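Local coordinates for protein gp18 (Listeria monocytogenes EGD-e, PDB 3GS9) that is a prophage tail protein, probably a structural component of the phage tail related to the tail-associated endopeptidase family, at residues E68-L74 / D86-I92; Y299-A305 / E317-N322. All coordinates share one frame; numbering follows the deposited sequence.

Interaction 1 of 2, residues E68-L74 / D86-I92; sequences EFVVKQL and DIRAPHI
Asp86 O meets CA of Leu74 in a C-H...O contact at 3.3 Å, and from there the second strand runs antiparallel to the first. Ile87 lies alongside Leu74, both side chains pointing the same way; its CG1 is only 3.4 Å from Leu74 CD1, a tight fit, while its CG2 branch reaches CG2 of Val71. Three backbone bonds tie Arg88 to the partner strand. Its N-H bonds to Gln73 O, and its carbonyl oxygen takes two donors lying in the carbonyl plane, Lys72 N and Gln73 N, each at 3.2 Å. Beyond CB the Arg88 and Gln73 side chains run together in the conformer given, the amide OE1 at the guanidinium edge but 3.8 Å from NE, while NH1 forms a salt bridge with Glu40. The CB of Ala89 rests against that of Phe69, and Pro90 sets its CD beside the Lys72 CG; Pro90 O accepts the N-H of Val70 at 3.0 Å. With CG swung anti to the backbone N (chi1 -171°), His91 turns a ring edge to the face of Phe69, a T-shaped pair with planes 86° apart; Glu68 O lies over one face of the imidazole, whose NE2 bonds to Gln67. Ile92 closes the row: its N-H reaches Glu68 O at 2.9 Å, and its CD1 presses on Val70 CG2. Two ladders one residue out of step are thus reconciled by Lys72 and Gln73 sharing Arg88, the signature of a classic beta bulge in an antiparallel hairpin, here within the N-terminal domain.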
ATOM      1  N   GLU A  68       8.854   7.191  31.065  1.00 18.69           N
ATOM      2  CA  GLU A  68      10.104   7.405  30.312  1.00 15.61           C
ATOM      3  C   GLU A  68       9.851   7.329  28.803  1.00 16.93           C
ATOM      4  O   GLU A  68       9.209   6.391  28.334  1.00 13.87           O
ATOM      5  CB  GLU A  68      11.131   6.333  30.676  1.00 14.53           C
ATOM      6  CG  GLU A  68      12.502   6.529  30.072  1.00 17.04           C
ATOM      7  CD  GLU A  68      13.499   5.426  30.472  1.00 18.22           C
ATOM      8  OE1 GLU A  68      13.147   4.605  31.346  1.00 19.44           O
ATOM      9  OE2 GLU A  68      14.633   5.401  29.958  1.00 20.27           O
ATOM     10  N   PHE A  69      10.380   8.311  28.086  1.00 13.92           N
ATOM     11  CA  PHE A  69      10.280   8.432  26.610  1.00 15.39           C
ATOM     12  C   PHE A  69      11.689   8.575  26.097  1.00 16.04           C
ATOM     13  O   PHE A  69      12.543   9.196  26.765  1.00 16.71           O
ATOM     14  CB  PHE A  69       9.446   9.640  26.211  1.00 16.49           C
ATOM     15  CG  PHE A  69       8.041   9.630  26.769  1.00 12.49           C
ATOM     16  CD1 PHE A  69       7.772  10.116  28.061  1.00 15.89           C
ATOM     17  CD2 PHE A  69       6.988   9.121  26.001  1.00 15.08           C
ATOM     18  CE1 PHE A  69       6.490  10.100  28.577  1.00 11.50           C
ATOM     19  CE2 PHE A  69       5.713   9.081  26.485  1.00 13.06           C
ATOM     20  CZ  PHE A  69       5.439   9.546  27.784  1.00 13.87           C
ATOM     21  N   VAL A  70      11.968   7.991  24.945  1.00 13.31           N
ATOM     22  CA  VAL A  70      13.315   7.935  24.409  1.00 12.51           C
ATOM     23  C   VAL A  70      13.388   8.664  23.071  1.00 14.79           C
ATOM     24  O   VAL A  70      12.556   8.424  22.188  1.00 12.61           O
ATOM     25  CB  VAL A  70      13.695   6.462  24.209  1.00 11.38           C
ATOM     26  CG1 VAL A  70      15.095   6.353  23.633  1.00 14.60           C
ATOM     27  CG2 VAL A  70      13.596   5.774  25.546  1.00 12.52           C
ATOM     28  N   VAL A  71      14.359   9.564  22.942  1.00 14.21           N
ATOM     29  CA  VAL A  71      14.494  10.370  21.718  1.00 14.14           C
ATOM     30  C   VAL A  71      14.921   9.463  20.547  1.00 14.63           C
ATOM     31  O   VAL A  71      15.985   8.868  20.603  1.00 15.15           O
ATOM     32  CB  VAL A  71      15.522  11.485  21.933  1.00 15.99           C
ATOM     33  CG1 VAL A  71      15.805  12.221  20.635  1.00 15.51           C
ATOM     34  CG2 VAL A  71      15.082  12.409  23.101  1.00 19.15           C
ATOM     35  N   LYS A  72      14.049   9.327  19.528  1.00 14.50           N
ATOM     36  CA  LYS A  72      14.339   8.588  18.298  1.00 14.05           C
ATOM     37  C   LYS A  72      14.404   9.462  17.039  1.00 15.33           C
ATOM     38  O   LYS A  72      15.099   9.111  16.087  1.00 14.89           O
ATOM     39  CB  LYS A  72      13.283   7.502  18.073  1.00 14.38           C
ATOM     40  CG  LYS A  72      13.283   6.359  19.088  1.00 16.25           C
ATOM     41  CD  LYS A  72      14.619   5.687  19.033  1.00 21.52           C
ATOM     42  CE  LYS A  72      14.625   4.293  19.512  1.00 22.45           C
ATOM     43  NZ  LYS A  72      15.890   3.617  19.014  1.00 18.55           N
ATOM     44  N   GLN A  73      13.649  10.568  17.015  1.00 14.91           N
ATOM     45  CA  GLN A  73      13.746  11.547  15.961  1.00 15.32           C
ATOM     46  C   GLN A  73      14.103  12.891  16.557  1.00 17.99           C
ATOM     47  O   GLN A  73      13.641  13.222  17.646  1.00 16.29           O
ATOM     48  CB  GLN A  73      12.458  11.631  15.185  1.00 15.26           C
ATOM     49  CG  GLN A  73      12.220  10.398  14.372  1.00 19.07           C
ATOM     50  CD  GLN A  73      10.839  10.344  13.771  1.00 17.16           C
ATOM     51  OE1 GLN A  73       9.830  10.213  14.491  1.00 18.16           O
ATOM     52  NE2 GLN A  73      10.780  10.357  12.430  1.00 23.44           N
ATOM     53  N   LEU A  74      14.953  13.628  15.848  1.00 18.02           N
ATOM     54  CA  LEU A  74      15.507  14.899  16.304  1.00 16.31           C
ATOM     55  C   LEU A  74      15.985  15.695  15.097  1.00 19.13           C
ATOM     56  O   LEU A  74      16.764  15.199  14.251  1.00 20.46           O
ATOM     57  CB  LEU A  74      16.683  14.644  17.245  1.00 16.74           C
ATOM     58  CG  LEU A  74      17.403  15.776  17.997  1.00 19.52           C
ATOM     59  CD1 LEU A  74      16.473  16.396  19.010  1.00 24.83           C
ATOM     60  CD2 LEU A  74      18.641  15.262  18.704  1.00 20.05           C
ATOM     61  N   ASP A  86      13.701  19.791  17.352  1.00 16.78           N
ATOM     62  CA  ASP A  86      12.353  19.277  17.505  1.00 16.18           C
ATOM     63  C   ASP A  86      12.542  17.799  17.815  1.00 17.86           C
ATOM     64  O   ASP A  86      13.163  17.075  17.028  1.00 18.64           O
ATOM     65  CB  ASP A  86      11.533  19.463  16.233  1.00 21.39           C
ATOM     66  CG  ASP A  86      11.253  20.945  15.927  1.00 25.91           C
ATOM     67  OD1 ASP A  86      11.788  21.821  16.649  1.00 43.68           O
ATOM     68  OD2 ASP A  86      10.505  21.231  14.955  1.00 37.55           O
ATOM     69  N   ILE A  87      12.058  17.392  18.985  1.00 18.73           N
ATOM     70  CA  ILE A  87      12.221  16.023  19.497  1.00 17.41           C
ATOM     71  C   ILE A  87      10.931  15.242  19.294  1.00 16.96           C
ATOM     72  O   ILE A  87       9.844  15.763  19.541  1.00 16.18           O
ATOM     73  CB  ILE A  87      12.517  16.028  21.042  1.00 17.89           C
ATOM     74  CG1 ILE A  87      13.928  16.532  21.328  1.00 18.97           C
ATOM     75  CG2 ILE A  87      12.322  14.615  21.660  1.00 17.59           C
ATOM     76  CD1 ILE A  87      14.091  18.032  21.166  1.00 16.10           C
ATOM     77  N   ARG A  88      11.051  13.992  18.882  1.00 16.58           N
ATOM     78  CA  ARG A  88       9.967  13.064  18.974  0.50 17.83           C
ATOM     79  C   ARG A  88      10.498  11.840  19.720  1.00 16.38           C
ATOM     80  O   ARG A  88      11.470  11.226  19.302  1.00 15.14           O
ATOM     81  CB  ARG A  88       9.422  12.708  17.587  0.50 18.89           C
ATOM     82  CG  ARG A  88       8.581  13.823  16.955  0.50 21.00           C
ATOM     83  CD  ARG A  88       7.933  13.394  15.639  0.50 24.08           C
ATOM     84  NE  ARG A  88       6.990  12.292  15.834  0.50 30.47           N
ATOM     85  CZ  ARG A  88       5.728  12.414  16.243  0.50 32.25           C
ATOM     86  NH1 ARG A  88       5.209  13.605  16.528  0.50 38.34           N
ATOM     87  NH2 ARG A  88       4.977  11.326  16.381  0.50 37.48           N
ATOM     88  N   ALA A  89       9.848  11.518  20.836  1.00 15.38           N
ATOM     89  CA  ALA A  89      10.301  10.496  21.777  1.00 14.76           C
ATOM     90  C   ALA A  89       9.175   9.512  22.095  1.00 14.44           C
ATOM     91  O   ALA A  89       8.290   9.816  22.908  1.00 13.74           O
ATOM     92  CB  ALA A  89      10.816  11.156  23.094  1.00 12.26           C
ATOM     93  N   PRO A  90       9.174   8.348  21.421  1.00 14.99           N
ATOM     94  CA  PRO A  90       8.266   7.248  21.796  1.00 16.07           C
ATOM     95  C   PRO A  90       8.494   6.713  23.213  1.00 15.64           C
ATOM     96  O   PRO A  90       9.628   6.669  23.702  1.00 14.74           O
ATOM     97  CB  PRO A  90       8.626   6.138  20.800  1.00 17.68           C
ATOM     98  CG  PRO A  90       9.170   6.909  19.611  1.00 15.23           C
ATOM     99  CD  PRO A  90       9.972   8.016  20.226  1.00 14.37           C
ATOM    100  N   HIS A  91       7.400   6.352  23.853  1.00 15.69           N
ATOM    101  CA  HIS A  91       7.440   5.733  25.170  1.00 14.09           C
ATOM    102  C   HIS A  91       8.413   4.533  25.201  1.00 13.08           C
ATOM    103  O   HIS A  91       8.554   3.813  24.232  1.00 13.77           O
ATOM    104  CB  HIS A  91       6.039   5.325  25.561  1.00 13.04           C
ATOM    105  CG  HIS A  91       5.950   4.868  26.977  1.00 15.68           C
ATOM    106  ND1 HIS A  91       6.124   3.551  27.329  1.00 15.77           N
ATOM    107  CD2 HIS A  91       5.773   5.553  28.131  1.00 15.63           C
ATOM    108  CE1 HIS A  91       6.013   3.437  28.645  1.00 16.15           C
ATOM    109  NE2 HIS A  91       5.794   4.635  29.153  1.00 17.31           N
ATOM    110  N   ILE A  92       9.074   4.339  26.343  1.00 12.42           N
ATOM    111  CA  ILE A  92      10.037   3.247  26.525  1.00 14.16           C
ATOM    112  C   ILE A  92       9.498   1.847  26.165  1.00 13.15           C
ATOM    113  O   ILE A  92      10.240   0.991  25.736  1.00 13.63           O
ATOM    114  CB  ILE A  92      10.595   3.274  27.993  1.00 14.61           C
ATOM    115  CG1 ILE A  92      11.854   2.413  28.093  1.00 21.50           C
ATOM    116  CG2 ILE A  92       9.517   2.958  29.002  1.00 16.01           C
ATOM    117  CD1 ILE A  92      13.016   3.026  27.416  1.00 27.36           C
TER

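Interaction 2 of 2, residues Y299-A305 / E317-N322; sequences YDVQIVA and EITLSN
Gln302 and Ser321 form a hydrogen-bonded antiparallel pair, Gln302 N giving to Ser321 O at 2.8 Å and Ser321 N returning a bond to Gln302 O. Further along, Val304 N donates to Thr319 O almost in line with the carbonyl, whereas Thr319 N approaches Ala305 O from 42° above the carbonyl plane, with a nearly straight N-H...O angle of 177°. At the other end a water bridges the strands, donating to Asp300 O and accepting from Asn322 ND2 at 2.8 Å; the same amide nitrogen bonds to Pro268 O and lies 3.5 Å from Tyr299 CD2, the amide and ring planes being 19° apart. Tyr299 OH and Asn322 OD1 both turn to Thr270.

Outside this polar seam, Ile303 CG1 packs against both Leu320 CD2, at 3.6 Å, and Ile318 CG2. Val301 crosses Leu320 at about a right angle, its CG2 against the leucine CB. With Ile303, Leu320 forms one face; on the other, Ala305 CB touches Thr319 CB and OG1, while Thr319 and Ser321 meet helix 327-334. Val304 and Ala305 together face Thr319, a classic beta bulge in the central antiparallel strand pair of a mixed sheet.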
ATOM      1  N   TYR A 299     -25.355   3.468  21.729  1.00 17.84           N
ATOM      2  CA  TYR A 299     -24.256   2.513  21.784  1.00 16.37           C
ATOM      3  C   TYR A 299     -22.997   3.175  22.365  1.00 17.22           C
ATOM      4  O   TYR A 299     -22.850   4.383  22.328  1.00 17.55           O
ATOM      5  CB  TYR A 299     -23.952   1.910  20.399  1.00 18.78           C
ATOM      6  CG  TYR A 299     -23.817   2.934  19.294  1.00 17.18           C
ATOM      7  CD1 TYR A 299     -24.931   3.366  18.567  1.00 20.19           C
ATOM      8  CD2 TYR A 299     -22.579   3.427  18.931  1.00 17.59           C
ATOM      9  CE1 TYR A 299     -24.805   4.310  17.547  1.00 15.03           C
ATOM     10  CE2 TYR A 299     -22.445   4.366  17.897  1.00 16.68           C
ATOM     11  CZ  TYR A 299     -23.564   4.790  17.193  1.00 18.11           C
ATOM     12  OH  TYR A 299     -23.435   5.734  16.167  1.00 15.93           O
ATOM     13  N   ASP A 300     -22.091   2.358  22.873  1.00 19.76           N
ATOM     14  CA  ASP A 300     -20.860   2.842  23.471  1.00 19.57           C
ATOM     15  C   ASP A 300     -19.763   3.130  22.437  1.00 20.91           C
ATOM     16  O   ASP A 300     -19.601   2.415  21.430  1.00 20.75           O
ATOM     17  CB  ASP A 300     -20.334   1.815  24.467  1.00 19.47           C
ATOM     18  CG  ASP A 300     -21.143   1.764  25.748  1.00 26.84           C
ATOM     19  OD1 ASP A 300     -21.722   2.797  26.162  1.00 30.14           O
ATOM     20  OD2 ASP A 300     -21.207   0.666  26.333  1.00 38.87           O
ATOM     21  N   VAL A 301     -19.058   4.222  22.672  1.00 16.91           N
ATOM     22  CA  VAL A 301     -17.814   4.499  21.990  1.00 17.18           C
ATOM     23  C   VAL A 301     -16.746   4.559  23.075  1.00 18.64           C
ATOM     24  O   VAL A 301     -17.066   4.772  24.238  1.00 19.05           O
ATOM     25  CB  VAL A 301     -17.888   5.787  21.171  1.00 15.81           C
ATOM     26  CG1 VAL A 301     -18.813   5.580  19.993  1.00 14.70           C
ATOM     27  CG2 VAL A 301     -18.309   6.963  22.038  1.00 17.81           C
ATOM     28  N   GLN A 302     -15.504   4.311  22.691  1.00 18.77           N
ATOM     29  CA  GLN A 302     -14.416   4.148  23.654  1.00 18.49           C
ATOM     30  C   GLN A 302     -13.355   5.205  23.345  1.00 17.71           C
ATOM     31  O   GLN A 302     -13.159   5.590  22.193  1.00 18.58           O
ATOM     32  CB  GLN A 302     -13.858   2.739  23.495  1.00 23.23           C
ATOM     33  CG  GLN A 302     -12.987   2.235  24.568  1.00 30.50           C
ATOM     34  CD  GLN A 302     -12.722   0.742  24.439  1.00 31.64           C
ATOM     35  OE1 GLN A 302     -12.749   0.192  23.343  1.00 34.14           O
ATOM     36  NE2 GLN A 302     -12.499   0.085  25.554  1.00 25.24           N
ATOM     37  N   ILE A 303     -12.655   5.653  24.379  1.00 17.63           N
ATOM     38  CA  ILE A 303     -11.468   6.488  24.235  1.00 18.38           C
ATOM     39  C   ILE A 303     -10.279   5.682  23.652  1.00 18.00           C
ATOM     40  O   ILE A 303      -9.745   4.796  24.304  1.00 20.88           O
ATOM     41  CB  ILE A 303     -11.090   7.088  25.611  1.00 20.37           C
ATOM     42  CG1 ILE A 303     -12.206   8.018  26.112  1.00 20.92           C
ATOM     43  CG2 ILE A 303      -9.790   7.817  25.520  1.00 20.63           C
ATOM     44  CD1 ILE A 303     -12.093   8.368  27.624  1.00 24.90           C
ATOM     45  N   VAL A 304      -9.939   5.971  22.411  1.00 17.45           N
ATOM     46  CA  VAL A 304      -8.916   5.198  21.656  1.00 18.86           C
ATOM     47  C   VAL A 304      -7.674   6.046  21.348  1.00 18.04           C
ATOM     48  O   VAL A 304      -6.690   5.543  20.793  1.00 18.91           O
ATOM     49  CB  VAL A 304      -9.521   4.616  20.367  1.00 20.28           C
ATOM     50  CG1 VAL A 304     -10.680   3.677  20.707  1.00 21.78           C
ATOM     51  CG2 VAL A 304     -10.017   5.732  19.430  1.00 19.16           C
ATOM     52  N   ALA A 305      -7.734   7.334  21.661  1.00 19.48           N
ATOM     53  CA  ALA A 305      -6.594   8.225  21.464  1.00 18.90           C
ATOM     54  C   ALA A 305      -6.758   9.489  22.239  1.00 18.56           C
ATOM     55  O   ALA A 305      -7.868   9.895  22.570  1.00 18.44           O
ATOM     56  CB  ALA A 305      -6.355   8.560  19.962  1.00 18.02           C
ATOM     57  N   GLU A 317      -7.522  16.725  23.664  1.00 23.26           N
ATOM     58  CA  GLU A 317      -8.357  16.296  22.551  1.00 23.99           C
ATOM     59  C   GLU A 317      -8.445  14.789  22.599  1.00 23.65           C
ATOM     60  O   GLU A 317      -7.422  14.113  22.537  1.00 21.60           O
ATOM     61  CB  GLU A 317      -7.760  16.732  21.220  1.00 24.96           C
ATOM     62  CG  GLU A 317      -8.575  16.330  19.986  1.00 32.48           C
ATOM     63  CD  GLU A 317      -7.931  16.793  18.677  1.00 33.88           C
ATOM     64  OE1 GLU A 317      -6.680  16.930  18.625  1.00 47.17           O
ATOM     65  OE2 GLU A 317      -8.684  17.011  17.693  1.00 52.75           O
ATOM     66  N   ILE A 318      -9.670  14.276  22.667  1.00 22.07           N
ATOM     67  CA  ILE A 318      -9.932  12.863  22.833  1.00 20.51           C
ATOM     68  C   ILE A 318     -10.528  12.297  21.533  1.00 20.22           C
ATOM     69  O   ILE A 318     -11.328  12.957  20.880  1.00 22.51           O
ATOM     70  CB  ILE A 318     -10.921  12.680  24.008  1.00 25.20           C
ATOM     71  CG1 ILE A 318     -10.313  13.281  25.293  1.00 30.24           C
ATOM     72  CG2 ILE A 318     -11.318  11.228  24.184  1.00 26.49           C
ATOM     73  CD1 ILE A 318      -8.984  12.670  25.653  1.00 25.75           C
ATOM     74  N   THR A 319     -10.125  11.089  21.173  1.00 19.46           N
ATOM     75  CA  THR A 319     -10.757  10.367  20.067  1.00 20.41           C
ATOM     76  C   THR A 319     -11.619   9.250  20.627  1.00 21.61           C
ATOM     77  O   THR A 319     -11.141   8.411  21.397  1.00 20.78           O
ATOM     78  CB  THR A 319      -9.721   9.801  19.075  1.00 21.58           C
ATOM     79  OG1 THR A 319      -8.883  10.874  18.608  1.00 21.46           O
ATOM     80  CG2 THR A 319     -10.447   9.156  17.881  1.00 20.83           C
ATOM     81  N   LEU A 320     -12.916   9.259  20.259  1.00 18.06           N
ATOM     82  CA  LEU A 320     -13.875   8.259  20.694  1.00 19.56           C
ATOM     83  C   LEU A 320     -14.244   7.437  19.464  1.00 17.50           C
ATOM     84  O   LEU A 320     -14.472   7.988  18.395  1.00 17.17           O
ATOM     85  CB  LEU A 320     -15.162   8.916  21.226  1.00 18.73           C
ATOM     86  CG  LEU A 320     -15.082   9.739  22.511  1.00 17.74           C
ATOM     87  CD1 LEU A 320     -16.448  10.353  22.892  1.00 18.16           C
ATOM     88  CD2 LEU A 320     -14.610   8.820  23.606  1.00 18.47           C
ATOM     89  N   SER A 321     -14.236   6.126  19.608  1.00 18.72           N
ATOM     90  CA  SER A 321     -14.613   5.257  18.496  1.00 17.61           C
ATOM     91  C   SER A 321     -15.220   3.957  18.941  1.00 18.38           C
ATOM     92  O   SER A 321     -14.969   3.461  20.052  1.00 18.50           O
ATOM     93  CB  SER A 321     -13.407   4.980  17.590  1.00 16.09           C
ATOM     94  OG  SER A 321     -13.800   4.354  16.361  1.00 19.18           O
ATOM     95  N   ASN A 322     -16.031   3.386  18.049  1.00 17.43           N
ATOM     96  CA  ASN A 322     -16.477   1.995  18.188  1.00 17.80           C
ATOM     97  C   ASN A 322     -16.104   1.200  16.937  1.00 18.46           C
ATOM     98  O   ASN A 322     -16.688   0.147  16.660  1.00 20.29           O
ATOM     99  CB  ASN A 322     -17.998   1.934  18.395  1.00 17.16           C
ATOM    100  CG  ASN A 322     -18.762   2.255  17.151  1.00 18.44           C
ATOM    101  OD1 ASN A 322     -18.213   2.886  16.224  1.00 16.71           O
ATOM    102  ND2 ASN A 322     -20.064   1.827  17.098  1.00 14.47           N
TER
HETATM  103  O   HOH W   1     -20.635   0.515  19.551  1.00 17.20           O
HETATM  104  O   HOH W   2     -12.887   1.184  20.048  1.00 35.98           O

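In the fold
Interactions 1 and 2 both shift register by one residue at a classic bulge, within a continuous strand pair in interaction 2 and between two separate short ladders in interaction 1. Both are largely buried, yet they hold separate elements. Interaction 1, its centre about 18 Å from the chain centre, belongs to the N-terminal sheet, which runs on into a second subunit; Lys72 NZ, salt-bridged to Glu59, also bonds to the backbone O of Thr203 of that subunit. The centre of interaction 2 is about 12 Å from the chain centre, untouched by other chains. Aliphatic packing serves both; interaction 1 adds a T-shaped aromatic pair and charged side chains paired outside it, interaction 2 a water between Asp300 and Asn322.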